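Local coordinates for protein putative oxidoreductase (Yersinia pestis, PDB 3KUX) that probably catalyses a nicotinamide-dependent oxidation or reduction, pairing an NAD-binding Rossmann domain with a C-terminal alpha/beta domain, at residues A[281-286]-A[290-295]; A[185-190]-A[239-244]; A[79-84]-A[108-113]. All coordinates share one frame; numbering follows the deposited sequence.

Contact 1: residues A[281-286]-A[290-295]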
ATOM      1  N   ILE A 281     -16.598 -10.534  12.830  1.00 10.24           N
ATOM      2  CA  ILE A 281     -17.569 -10.652  13.909  1.00  8.70           C
ATOM      3  C   ILE A 281     -17.257  -9.698  15.047  1.00  9.17           C
ATOM      4  O   ILE A 281     -16.116  -9.618  15.507  1.00  9.91           O
ATOM      5  CB  ILE A 281     -17.592 -12.089  14.458  1.00  8.41           C
ATOM      6  CG1 ILE A 281     -18.233 -13.025  13.431  1.00  9.66           C
ATOM      7  CG2 ILE A 281     -18.328 -12.146  15.789  1.00  3.52           C
ATOM      8  CD1 ILE A 281     -17.999 -14.484  13.710  1.00 13.11           C
ATOM      9  N   VAL A 282     -18.270  -8.971  15.503  1.00  7.92           N
ATOM     10  CA  VAL A 282     -18.089  -8.087  16.647  1.00  8.45           C
ATOM     11  C   VAL A 282     -18.636  -8.717  17.927  1.00  9.60           C
ATOM     12  O   VAL A 282     -19.714  -9.309  17.932  1.00 11.60           O
ATOM     13  CB  VAL A 282     -18.738  -6.713  16.420  1.00  8.18           C
ATOM     14  CG1 VAL A 282     -18.550  -5.835  17.654  1.00  6.68           C
ATOM     15  CG2 VAL A 282     -18.141  -6.046  15.189  1.00  4.37           C
ATOM     16  N   THR A 283     -17.879  -8.599  19.010  1.00 10.11           N
ATOM     17  CA  THR A 283     -18.315  -9.118  20.300  1.00 10.67           C
ATOM     18  C   THR A 283     -18.387  -7.983  21.304  1.00 12.19           C
ATOM     19  O   THR A 283     -17.387  -7.310  21.557  1.00 13.96           O
ATOM     20  CB  THR A 283     -17.349 -10.177  20.833  1.00  9.88           C
ATOM     21  OG1 THR A 283     -17.225 -11.236  19.876  1.00 11.87           O
ATOM     22  CG2 THR A 283     -17.851 -10.734  22.149  1.00  7.59           C
ATOM     23  N   LEU A 284     -19.569  -7.764  21.872  1.00 12.54           N
ATOM     24  CA  LEU A 284     -19.757  -6.656  22.794  1.00 13.37           C
ATOM     25  C   LEU A 284     -20.220  -7.108  24.168  1.00 15.65           C
ATOM     26  O   LEU A 284     -20.990  -8.057  24.297  1.00 14.65           O
ATOM     27  CB  LEU A 284     -20.745  -5.648  22.219  1.00 12.37           C
ATOM     28  CG  LEU A 284     -20.377  -5.096  20.843  1.00 12.68           C
ATOM     29  CD1 LEU A 284     -21.467  -4.167  20.337  1.00  3.53           C
ATOM     30  CD2 LEU A 284     -19.024  -4.395  20.890  1.00  6.96           C
ATOM     31  N   SER A 285     -19.731  -6.415  25.190  1.00 19.13           N
ATOM     32  CA  SER A 285     -20.170  -6.634  26.554  1.00 24.07           C
ATOM     33  C   SER A 285     -21.200  -5.569  26.887  1.00 27.62           C
ATOM     34  O   SER A 285     -20.862  -4.391  26.975  1.00 27.45           O
ATOM     35  CB  SER A 285     -18.984  -6.523  27.508  1.00 23.63           C
ATOM     36  OG  SER A 285     -19.328  -6.965  28.809  1.00 28.69           O
ATOM     37  N   HIS A 286     -22.456  -5.972  27.058  1.00 33.70           N
ATOM     38  CA  HIS A 286     -23.526  -5.005  27.296  1.00 39.61           C
ATOM     39  C   HIS A 286     -23.905  -4.887  28.766  1.00 41.28           C
ATOM     40  O   HIS A 286     -23.765  -3.822  29.366  1.00 43.50           O
ATOM     41  CB  HIS A 286     -24.764  -5.325  26.452  1.00 40.84           C
ATOM     42  CG  HIS A 286     -25.924  -4.414  26.716  1.00 48.79           C
ATOM     43  ND1 HIS A 286     -27.102  -4.851  27.285  1.00 53.72           N
ATOM     44  CD2 HIS A 286     -26.083  -3.085  26.498  1.00 53.72           C
ATOM     45  CE1 HIS A 286     -27.939  -3.834  27.401  1.00 55.04           C
ATOM     46  NE2 HIS A 286     -27.345  -2.751  26.931  1.00 56.54           N
ATOM     47  N   LEU A 290     -21.858 -11.175  27.104  1.00 28.45           N
ATOM     48  CA  LEU A 290     -21.214 -11.015  25.807  1.00 26.30           C
ATOM     49  C   LEU A 290     -22.144 -11.455  24.686  1.00 26.98           C
ATOM     50  O   LEU A 290     -22.563 -12.605  24.631  1.00 28.20           O
ATOM     51  CB  LEU A 290     -19.908 -11.805  25.743  1.00 23.21           C
ATOM     52  CG  LEU A 290     -18.812 -11.371  26.715  1.00 19.65           C
ATOM     53  CD1 LEU A 290     -17.591 -12.260  26.568  1.00 16.81           C
ATOM     54  CD2 LEU A 290     -18.443  -9.920  26.497  1.00 14.88           C
ATOM     55  N   THR A 291     -22.474 -10.520  23.807  1.00 27.61           N
ATOM     56  CA  THR A 291     -23.263 -10.812  22.628  1.00 29.07           C
ATOM     57  C   THR A 291     -22.298 -10.778  21.461  1.00 29.07           C
ATOM     58  O   THR A 291     -21.178 -10.297  21.598  1.00 30.35           O
ATOM     59  CB  THR A 291     -24.329  -9.723  22.380  1.00 30.14           C
ATOM     60  OG1 THR A 291     -24.501  -8.921  23.558  1.00 32.32           O
ATOM     61  CG2 THR A 291     -25.657 -10.352  21.980  1.00 32.99           C
ATOM     62  N   GLU A 292     -22.720 -11.274  20.307  1.00 28.87           N
ATOM     63  CA  GLU A 292     -21.883 -11.173  19.121  1.00 26.30           C
ATOM     64  C   GLU A 292     -22.712 -11.199  17.843  1.00 24.73           C
ATOM     65  O   GLU A 292     -23.765 -11.834  17.784  1.00 24.07           O
ATOM     66  CB  GLU A 292     -20.831 -12.284  19.102  1.00 25.74           C
ATOM     67  CG  GLU A 292     -21.378 -13.661  18.778  1.00 29.21           C
ATOM     68  CD  GLU A 292     -20.283 -14.711  18.664  1.00 40.16           C
ATOM     69  OE1 GLU A 292     -19.326 -14.672  19.472  1.00 39.57           O
ATOM     70  OE2 GLU A 292     -20.382 -15.577  17.764  1.00 40.19           O
ATOM     71  N   LYS A 293     -22.234 -10.488  16.828  1.00 22.35           N
ATOM     72  CA  LYS A 293     -22.846 -10.530  15.509  1.00 21.55           C
ATOM     73  C   LYS A 293     -21.843 -10.143  14.437  1.00 19.29           C
ATOM     74  O   LYS A 293     -20.814  -9.540  14.736  1.00 20.69           O
ATOM     75  CB  LYS A 293     -24.086  -9.634  15.443  1.00 22.19           C
ATOM     76  CG  LYS A 293     -23.981  -8.338  16.217  1.00 26.20           C
ATOM     77  CD  LYS A 293     -25.196  -7.450  15.946  1.00 37.64           C
ATOM     78  CE  LYS A 293     -25.205  -6.948  14.501  1.00 41.12           C
ATOM     79  NZ  LYS A 293     -26.345  -6.033  14.216  1.00 37.86           N
ATOM     80  N   PRO A 294     -22.129 -10.512  13.182  1.00 17.22           N
ATOM     81  CA  PRO A 294     -21.252 -10.184  12.069  1.00 15.87           C
ATOM     82  C   PRO A 294     -21.348  -8.713  11.708  1.00 16.13           C
ATOM     83  O   PRO A 294     -22.438  -8.143  11.710  1.00 18.74           O
ATOM     84  CB  PRO A 294     -21.806 -11.036  10.926  1.00 15.86           C
ATOM     85  CG  PRO A 294     -23.226 -11.242  11.269  1.00 16.96           C
ATOM     86  CD  PRO A 294     -23.268 -11.344  12.760  1.00 16.78           C
ATOM     87  N   LEU A 295     -20.207  -8.104  11.408  1.00 15.40           N
ATOM     88  CA  LEU A 295     -20.171  -6.716  10.984  1.00 13.26           C
ATOM     89  C   LEU A 295     -20.046  -6.631   9.472  1.00 13.49           C
ATOM     90  O   LEU A 295     -19.095  -7.146   8.887  1.00 12.02           O
ATOM     91  CB  LEU A 295     -19.001  -5.991  11.639  1.00 14.10           C
ATOM     92  CG  LEU A 295     -18.726  -4.578  11.134  1.00 11.18           C
ATOM     93  CD1 LEU A 295     -19.816  -3.635  11.600  1.00 11.27           C
ATOM     94  CD2 LEU A 295     -17.371  -4.111  11.624  1.00 13.45           C
TER
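Val282 lays its CG2 methyl against the side chain of Leu295, with CG2 3.7 Å from Leu295 CB, and the two side chains cross at a slant at the end of the hairpin remote from its turn. The first torsion of Val282 (179°) sets CG1 anti to the backbone N and swings CG2 beside that N, the side on which Leu295 lies. Towards the turn, Thr283 and Glu292 run side by side and point the same way, the hydroxyl OG1 of Thr283 lying 3.8 Å from Glu292 CB. Nearer the turn, one methyl of Leu290, CD2, reaches over the strand to 3.6 Å from Ser285 CB.

What holds the two strands together is the backbone. Val282 and Lys293 form one hydrogen-bonded antiparallel pair, Leu284 and Thr291 the next, so four N-H...O=C bonds are made in all. Val282 N donates to Lys293 O (2.7 Å), at an N-H...O angle of 160°. Between them Thr283 and Glu292 form a non-hydrogen-bonded pair, with their CA atoms 4.3 Å apart, close enough for a CA-H...O contact from Glu292 CA to Val282 O. The residues alternate faces in the usual way: Ile281, Thr283, Ser285, Leu290 and Glu292 on one, Val282, Leu284, Thr291 and Lys293 on the other.

This beta hairpin ends the large mixed sheet of the C-terminal domain. Strand 290-295 is outermost, while strand 280-285 also bonds through Ile281 and Thr283 to strand 248-252, and through Ser285 to Gln247 just before it; Tyr250 of strand 248-252 packs on both Val282 and Leu295.

Contact 2: residues A[185-190]-A[239-244]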
ATOM      1  N   LEU A 185       2.581  -1.542   8.469  1.00  7.95           N
ATOM      2  CA  LEU A 185       3.038  -0.378   9.215  1.00  7.77           C
ATOM      3  C   LEU A 185       2.196   0.853   8.900  1.00  9.70           C
ATOM      4  O   LEU A 185       1.797   1.593   9.802  1.00 11.72           O
ATOM      5  CB  LEU A 185       4.508  -0.089   8.916  1.00  7.59           C
ATOM      6  CG  LEU A 185       5.554  -0.946   9.635  1.00  8.31           C
ATOM      7  CD1 LEU A 185       6.943  -0.721   9.046  1.00 10.14           C
ATOM      8  CD2 LEU A 185       5.546  -0.658  11.124  1.00  2.00           C
ATOM      9  N   ASP A 186       1.923   1.071   7.619  1.00  9.05           N
ATOM     10  CA  ASP A 186       1.182   2.250   7.215  1.00  9.44           C
ATOM     11  C   ASP A 186      -0.214   2.267   7.829  1.00 10.51           C
ATOM     12  O   ASP A 186      -0.683   3.314   8.287  1.00 11.02           O
ATOM     13  CB  ASP A 186       1.090   2.347   5.699  1.00 10.90           C
ATOM     14  CG  ASP A 186       0.359   3.595   5.249  1.00 16.70           C
ATOM     15  OD1 ASP A 186       0.788   4.703   5.640  1.00 19.22           O
ATOM     16  OD2 ASP A 186      -0.649   3.470   4.516  1.00 21.95           O
ATOM     17  N   GLN A 187      -0.875   1.112   7.838  1.00 10.31           N
ATOM     18  CA  GLN A 187      -2.197   1.004   8.460  1.00 10.19           C
ATOM     19  C   GLN A 187      -2.142   1.309   9.959  1.00 10.22           C
ATOM     20  O   GLN A 187      -2.985   2.034  10.486  1.00  8.00           O
ATOM     21  CB  GLN A 187      -2.792  -0.383   8.231  1.00 10.21           C
ATOM     22  CG  GLN A 187      -3.194  -0.658   6.793  1.00  9.20           C
ATOM     23  CD  GLN A 187      -3.891  -1.997   6.630  1.00  9.39           C
ATOM     24  OE1 GLN A 187      -4.515  -2.260   5.600  1.00  7.94           O
ATOM     25  NE2 GLN A 187      -3.788  -2.853   7.648  1.00  4.87           N
ATOM     26  N   ALA A 188      -1.145   0.749  10.639  1.00 10.67           N
ATOM     27  CA  ALA A 188      -0.966   0.978  12.068  1.00 11.07           C
ATOM     28  C   ALA A 188      -0.802   2.468  12.366  1.00 12.67           C
ATOM     29  O   ALA A 188      -1.399   2.996  13.305  1.00 13.01           O
ATOM     30  CB  ALA A 188       0.226   0.205  12.578  1.00  8.86           C
ATOM     31  N   LEU A 189       0.010   3.143  11.561  1.00 12.88           N
ATOM     32  CA  LEU A 189       0.199   4.577  11.721  1.00 13.95           C
ATOM     33  C   LEU A 189      -1.106   5.331  11.470  1.00 14.74           C
ATOM     34  O   LEU A 189      -1.454   6.238  12.219  1.00 15.69           O
ATOM     35  CB  LEU A 189       1.297   5.081  10.785  1.00 13.70           C
ATOM     36  CG  LEU A 189       2.724   5.015  11.333  1.00 14.93           C
ATOM     37  CD1 LEU A 189       2.986   3.680  12.015  1.00 13.36           C
ATOM     38  CD2 LEU A 189       3.740   5.276  10.229  1.00 11.22           C
ATOM     39  N   GLN A 190      -1.827   4.950  10.418  1.00 13.23           N
ATOM     40  CA  GLN A 190      -3.091   5.598  10.086  1.00 11.28           C
ATOM     41  C   GLN A 190      -4.120   5.479  11.202  1.00 11.14           C
ATOM     42  O   GLN A 190      -4.881   6.409  11.452  1.00 11.47           O
ATOM     43  CB  GLN A 190      -3.661   5.013   8.800  1.00 12.08           C
ATOM     44  CG  GLN A 190      -2.867   5.392   7.577  1.00 13.43           C
ATOM     45  CD  GLN A 190      -2.819   6.885   7.385  1.00 14.15           C
ATOM     46  OE1 GLN A 190      -3.855   7.536   7.248  1.00 12.22           O
ATOM     47  NE2 GLN A 190      -1.614   7.444   7.380  1.00 15.73           N
ATOM     48  N   ALA A 239      -6.438 -15.232  11.457  1.00  7.90           N
ATOM     49  CA  ALA A 239      -7.180 -13.968  11.384  1.00  6.31           C
ATOM     50  C   ALA A 239      -6.384 -12.893  10.673  1.00  5.82           C
ATOM     51  O   ALA A 239      -5.167 -12.825  10.819  1.00  7.40           O
ATOM     52  CB  ALA A 239      -7.558 -13.494  12.771  1.00  5.59           C
ATOM     53  N   ARG A 240      -7.072 -12.057   9.902  1.00  4.92           N
ATOM     54  CA  ARG A 240      -6.444 -10.895   9.288  1.00  4.56           C
ATOM     55  C   ARG A 240      -6.257  -9.833  10.367  1.00  4.97           C
ATOM     56  O   ARG A 240      -5.141  -9.359  10.600  1.00  6.66           O
ATOM     57  CB  ARG A 240      -7.299 -10.365   8.131  1.00  4.90           C
ATOM     58  CG  ARG A 240      -6.882  -8.997   7.585  1.00  5.56           C
ATOM     59  CD  ARG A 240      -5.633  -9.068   6.702  1.00  2.60           C
ATOM     60  NE  ARG A 240      -5.124  -7.729   6.405  1.00  2.00           N
ATOM     61  CZ  ARG A 240      -4.171  -7.112   7.103  1.00  2.00           C
ATOM     62  NH1 ARG A 240      -3.596  -7.709   8.136  1.00  2.00           N
ATOM     63  NH2 ARG A 240      -3.791  -5.889   6.765  1.00  6.73           N
ATOM     64  N   TYR A 241      -7.355  -9.486  11.038  1.00  2.55           N
ATOM     65  CA  TYR A 241      -7.326  -8.546  12.149  1.00  2.00           C
ATOM     66  C   TYR A 241      -7.891  -9.167  13.420  1.00  3.02           C
ATOM     67  O   TYR A 241      -8.878  -9.907  13.381  1.00  3.19           O
ATOM     68  CB  TYR A 241      -8.173  -7.308  11.851  1.00  3.05           C
ATOM     69  CG  TYR A 241      -7.679  -6.393  10.754  1.00  4.80           C
ATOM     70  CD1 TYR A 241      -6.326  -6.132  10.585  1.00  5.47           C
ATOM     71  CD2 TYR A 241      -8.582  -5.749   9.917  1.00  5.32           C
ATOM     72  CE1 TYR A 241      -5.885  -5.282   9.587  1.00  6.79           C
ATOM     73  CE2 TYR A 241      -8.154  -4.893   8.921  1.00  6.25           C
ATOM     74  CZ  TYR A 241      -6.808  -4.663   8.761  1.00  7.05           C
ATOM     75  OH  TYR A 241      -6.386  -3.815   7.769  1.00  2.00           O
ATOM     76  N   ILE A 242      -7.275  -8.831  14.547  1.00  3.66           N
ATOM     77  CA  ILE A 242      -7.820  -9.115  15.866  1.00  2.68           C
ATOM     78  C   ILE A 242      -7.727  -7.824  16.669  1.00  4.50           C
ATOM     79  O   ILE A 242      -6.632  -7.306  16.890  1.00  8.01           O
ATOM     80  CB  ILE A 242      -7.020 -10.214  16.582  1.00  2.76           C
ATOM     81  CG1 ILE A 242      -7.222 -11.559  15.882  1.00  2.00           C
ATOM     82  CG2 ILE A 242      -7.424 -10.302  18.050  1.00  2.00           C
ATOM     83  CD1 ILE A 242      -6.268 -12.628  16.339  1.00  2.00           C
ATOM     84  N   VAL A 243      -8.866  -7.291  17.092  1.00  4.02           N
ATOM     85  CA  VAL A 243      -8.881  -5.994  17.759  1.00  3.98           C
ATOM     86  C   VAL A 243      -9.640  -6.067  19.077  1.00  5.25           C
ATOM     87  O   VAL A 243     -10.814  -6.425  19.100  1.00  7.46           O
ATOM     88  CB  VAL A 243      -9.532  -4.925  16.863  1.00  2.98           C
ATOM     89  CG1 VAL A 243      -9.341  -3.546  17.452  1.00  2.98           C
ATOM     90  CG2 VAL A 243      -8.957  -4.987  15.461  1.00  2.16           C
ATOM     91  N   HIS A 244      -8.972  -5.726  20.174  1.00  6.05           N
ATOM     92  CA  HIS A 244      -9.614  -5.749  21.487  1.00  6.72           C
ATOM     93  C   HIS A 244      -9.799  -4.350  22.058  1.00  7.56           C
ATOM     94  O   HIS A 244      -8.864  -3.549  22.089  1.00  8.61           O
ATOM     95  CB  HIS A 244      -8.824  -6.609  22.481  1.00  5.82           C
ATOM     96  CG  HIS A 244      -8.731  -8.055  22.098  1.00  6.15           C
ATOM     97  ND1 HIS A 244      -9.833  -8.807  21.750  1.00  2.00           N
ATOM     98  CD2 HIS A 244      -7.665  -8.888  22.017  1.00  2.00           C
ATOM     99  CE1 HIS A 244      -9.448 -10.039  21.460  1.00  5.68           C
ATOM    100  NE2 HIS A 244      -8.138 -10.113  21.617  1.00  3.74           N
TER
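Gln187 reaches from helix 176-192 to the paired ends of Arg240 and Tyr241, and its amide carbon CD comes 3.3 Å from Tyr241 OH. Its chain is extended beyond CG, which carries the amide across the distance between the backbones: the nearest CA atoms, of Gln187 and Tyr241, are 11.5 Å apart. Which end of the amide is oxygen is uncertain here, so only the placement of the group is secure. It approaches the hydroxyl end of the tyrosine at the ring's edge, close to the ring plane, with amide and ring planes 53° apart. It meets the guanidinium from the opposite direction, their planes only 14° apart and Gln187 CD 3.9 Å from Arg240 NH2.

The tight part lies on the strand side, where Arg240 and Tyr241 pack on each other. Arg240 bends at its second torsion (76°) and passes across one face of the tyrosine, with CG 4.1 Å from the ring plane and over its centre. Farther out, Tyr241 CE1 stands over one face of the guanidinium, toward the rim. That guanidinium has firmer partners than the glutamine, since NH1 hydrogen-bonds Ser153 OG and the group makes a cation-pi contact with Phe155. By contrast, the junction with the helix is loose: a single side chain bridges it, burying just 94 Å², although all three touching residues are buried.

Arg240 and Tyr241 both face Lys252, forming a classic beta bulge near the start of strand 241-245, which runs between strands 148-156 and 248-252. Phe133 of helix 131-142 touches both Gln187 and Tyr241, while helix 323-342 packs against helix 176-192 at Leu185 and Leu189.

Contact 3: residues A[79-84]-A[108-113]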
ATOM      1  N   THR A  79      15.537   2.022  -9.616  1.00 33.17           N
ATOM      2  CA  THR A  79      15.313   3.014 -10.666  1.00 31.83           C
ATOM      3  C   THR A  79      14.413   4.155 -10.204  1.00 30.82           C
ATOM      4  O   THR A  79      14.439   5.247 -10.771  1.00 30.52           O
ATOM      5  CB  THR A  79      14.687   2.379 -11.921  1.00 31.90           C
ATOM      6  OG1 THR A  79      13.418   1.807 -11.586  1.00 31.06           O
ATOM      7  CG2 THR A  79      15.595   1.298 -12.481  1.00 34.15           C
ATOM      8  N   HIS A  80      13.617   3.891  -9.171  1.00 30.00           N
ATOM      9  CA  HIS A  80      12.645   4.859  -8.659  1.00 28.01           C
ATOM     10  C   HIS A  80      13.192   6.282  -8.563  1.00 27.14           C
ATOM     11  O   HIS A  80      12.608   7.204  -9.127  1.00 27.72           O
ATOM     12  CB  HIS A  80      12.099   4.408  -7.301  1.00 27.42           C
ATOM     13  CG  HIS A  80      11.116   3.282  -7.385  1.00 27.01           C
ATOM     14  ND1 HIS A  80      10.309   2.919  -6.329  1.00 27.63           N
ATOM     15  CD2 HIS A  80      10.800   2.448  -8.404  1.00 27.11           C
ATOM     16  CE1 HIS A  80       9.547   1.901  -6.688  1.00 25.24           C
ATOM     17  NE2 HIS A  80       9.823   1.598  -7.943  1.00 29.69           N
ATOM     18  N   PHE A  81      14.304   6.457  -7.851  1.00 26.17           N
ATOM     19  CA  PHE A  81      14.871   7.793  -7.629  1.00 25.29           C
ATOM     20  C   PHE A  81      15.291   8.497  -8.922  1.00 25.96           C
ATOM     21  O   PHE A  81      14.812   9.593  -9.213  1.00 26.61           O
ATOM     22  CB  PHE A  81      16.037   7.744  -6.643  1.00 24.90           C
ATOM     23  CG  PHE A  81      16.634   9.091  -6.347  1.00 24.03           C
ATOM     24  CD1 PHE A  81      15.941  10.020  -5.592  1.00 22.48           C
ATOM     25  CD2 PHE A  81      17.894   9.426  -6.822  1.00 25.22           C
ATOM     26  CE1 PHE A  81      16.493  11.261  -5.319  1.00 23.77           C
ATOM     27  CE2 PHE A  81      18.452  10.665  -6.550  1.00 20.05           C
ATOM     28  CZ  PHE A  81      17.751  11.584  -5.800  1.00 20.64           C
ATOM     29  N   PRO A  82      16.197   7.880  -9.697  1.00 25.50           N
ATOM     30  CA  PRO A  82      16.526   8.456 -10.996  1.00 25.27           C
ATOM     31  C   PRO A  82      15.264   8.875 -11.750  1.00 24.89           C
ATOM     32  O   PRO A  82      15.054  10.066 -11.993  1.00 25.32           O
ATOM     33  CB  PRO A  82      17.212   7.297 -11.720  1.00 24.12           C
ATOM     34  CG  PRO A  82      17.868   6.530 -10.632  1.00 24.92           C
ATOM     35  CD  PRO A  82      16.999   6.680  -9.405  1.00 25.15           C
ATOM     36  N   LEU A  83      14.430   7.902 -12.105  1.00 24.10           N
ATOM     37  CA  LEU A  83      13.211   8.175 -12.861  1.00 24.00           C
ATOM     38  C   LEU A  83      12.374   9.265 -12.203  1.00 24.46           C
ATOM     39  O   LEU A  83      11.904  10.188 -12.872  1.00 24.79           O
ATOM     40  CB  LEU A  83      12.379   6.902 -13.026  1.00 23.92           C
ATOM     41  CG  LEU A  83      13.043   5.742 -13.774  1.00 22.74           C
ATOM     42  CD1 LEU A  83      12.102   4.550 -13.855  1.00 23.43           C
ATOM     43  CD2 LEU A  83      13.488   6.170 -15.164  1.00 15.86           C
ATOM     44  N   ALA A  84      12.191   9.155 -10.891  1.00 23.56           N
ATOM     45  CA  ALA A  84      11.451  10.160 -10.140  1.00 24.12           C
ATOM     46  C   ALA A  84      12.044  11.555 -10.343  1.00 24.85           C
ATOM     47  O   ALA A  84      11.332  12.491 -10.697  1.00 25.08           O
ATOM     48  CB  ALA A  84      11.408   9.801  -8.664  1.00 23.48           C
ATOM     49  N   ASN A 108      13.545  11.888   0.840  1.00 21.91           N
ATOM     50  CA  ASN A 108      13.449  13.281   1.252  1.00 23.49           C
ATOM     51  C   ASN A 108      13.826  14.258   0.139  1.00 24.93           C
ATOM     52  O   ASN A 108      13.221  15.324   0.002  1.00 25.10           O
ATOM     53  CB  ASN A 108      14.309  13.521   2.490  1.00 22.03           C
ATOM     54  CG  ASN A 108      13.696  12.926   3.737  1.00 22.56           C
ATOM     55  OD1 ASN A 108      12.649  13.378   4.202  1.00 23.07           O
ATOM     56  ND2 ASN A 108      14.340  11.903   4.283  1.00 19.66           N
ATOM     57  N   ALA A 109      14.831  13.890  -0.648  1.00 25.54           N
ATOM     58  CA  ALA A 109      15.246  14.710  -1.776  1.00 25.50           C
ATOM     59  C   ALA A 109      14.069  14.934  -2.720  1.00 25.46           C
ATOM     60  O   ALA A 109      13.789  16.065  -3.122  1.00 26.12           O
ATOM     61  CB  ALA A 109      16.406  14.054  -2.508  1.00 25.71           C
ATOM     62  N   LEU A 110      13.379  13.849  -3.064  1.00 23.76           N
ATOM     63  CA  LEU A 110      12.189  13.931  -3.907  1.00 23.64           C
ATOM     64  C   LEU A 110      11.094  14.764  -3.246  1.00 23.39           C
ATOM     65  O   LEU A 110      10.442  15.576  -3.899  1.00 22.21           O
ATOM     66  CB  LEU A 110      11.661  12.532  -4.217  1.00 22.58           C
ATOM     67  CG  LEU A 110      12.593  11.606  -4.994  1.00 21.58           C
ATOM     68  CD1 LEU A 110      11.964  10.226  -5.130  1.00 19.71           C
ATOM     69  CD2 LEU A 110      12.920  12.197  -6.358  1.00 18.92           C
ATOM     70  N   LYS A 111      10.901  14.549  -1.949  1.00 25.27           N
ATOM     71  CA  LYS A 111       9.931  15.303  -1.163  1.00 26.83           C
ATOM     72  C   LYS A 111      10.181  16.807  -1.270  1.00 29.00           C
ATOM     73  O   LYS A 111       9.236  17.598  -1.321  1.00 29.87           O
ATOM     74  CB  LYS A 111       9.984  14.848   0.300  1.00 27.25           C
ATOM     75  CG  LYS A 111       9.391  15.824   1.310  1.00 30.55           C
ATOM     76  CD  LYS A 111       7.882  15.945   1.154  1.00 38.03           C
ATOM     77  CE  LYS A 111       7.288  16.933   2.156  1.00 41.35           C
ATOM     78  NZ  LYS A 111       7.610  18.352   1.827  1.00 38.91           N
ATOM     79  N   GLU A 112      11.455  17.193  -1.307  1.00 29.76           N
ATOM     80  CA  GLU A 112      11.836  18.598  -1.400  1.00 31.22           C
ATOM     81  C   GLU A 112      11.783  19.101  -2.840  1.00 31.38           C
ATOM     82  O   GLU A 112      11.153  20.118  -3.135  1.00 31.05           O
ATOM     83  CB  GLU A 112      13.246  18.805  -0.851  1.00 32.03           C
ATOM     84  CG  GLU A 112      13.407  18.495   0.625  1.00 36.62           C
ATOM     85  CD  GLU A 112      14.848  18.622   1.081  1.00 43.62           C
ATOM     86  OE1 GLU A 112      15.649  19.248   0.352  1.00 42.15           O
ATOM     87  OE2 GLU A 112      15.184  18.094   2.163  1.00 49.75           O
ATOM     88  N   HIS A 113      12.462  18.390  -3.729  1.00 31.11           N
ATOM     89  CA  HIS A 113      12.494  18.753  -5.137  1.00 31.11           C
ATOM     90  C   HIS A 113      11.071  18.908  -5.675  1.00 32.00           C
ATOM     91  O   HIS A 113      10.779  19.835  -6.432  1.00 31.54           O
ATOM     92  CB  HIS A 113      13.285  17.701  -5.921  1.00 30.71           C
ATOM     93  CG  HIS A 113      13.267  17.900  -7.405  1.00 32.63           C
ATOM     94  ND1 HIS A 113      13.694  16.930  -8.287  1.00 34.87           N
ATOM     95  CD2 HIS A 113      12.859  18.945  -8.164  1.00 34.40           C
ATOM     96  CE1 HIS A 113      13.564  17.374  -9.524  1.00 33.79           C
ATOM     97  NE2 HIS A 113      13.056  18.593  -9.477  1.00 33.72           N
TER
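Phe81, in the first turn of helix 80-89, opens the contact by turning its ring toward helix 104-116. Its CG stands anti to the backbone N (chi1 -178°), and the ring is thereby carried out across the groove between the helices. There the CE1 corner meets the methyl of Ala109, CB, at 4.0 Å, edge on and near the ring plane. The neighbouring ring atom CD1 lies 3.8 Å from Leu110 CG, the leucine approaching obliquely. Ring and methyl branches thus cover each other without any polar group taking part.

This is a helix pair of the NAD-binding Rossmann domain: helix 80-89 links the adjacent parallel strands 70-73 and 93-96, and helix 104-116 links 93-96 to 121-123, two consecutive beta-alpha-beta crossovers. As expected of such successive units, segments 80-84 and 108-113 run almost parallel, at 14°, their axes 10.8 Å apart at closest approach, a distance bridged here by Phe81 and Leu110.

One turn on from Phe81, Ala84 points its methyl at the same leucine, with CB 3.6 Å from Leu110 CD1. Leu110 thus meets both the phenylalanine ring and the alanine methyl, and further along helix 80-89 it also touches Gln85 and Leu88. Ala84 also touches Ile73 of strand 70-73, and Gln85, the next residue, accepts a hydrogen bond through OE1 from His113 ND1.

Contacts 1 and 2 belong to the C-terminal domain and reach the same mixed sheet, their centres about 19 Å apart, yet they do not touch; contact 3 lies in the Rossmann domain, about 47 Å from contact 1 between centres and about 29 Å from contact 2. Contact 1 is the surface one, an edge hairpin held by main-chain bonds. Contact 2 is buried, a sparse meeting of polar and aromatic groups joining a helix to an inner strand of that sheet. Contact 3, partly buried, is wholly apolar and joins helix to helix. Backbone pairing, a buried polar cluster and apolar helix packing thus each serve a different kind of junction.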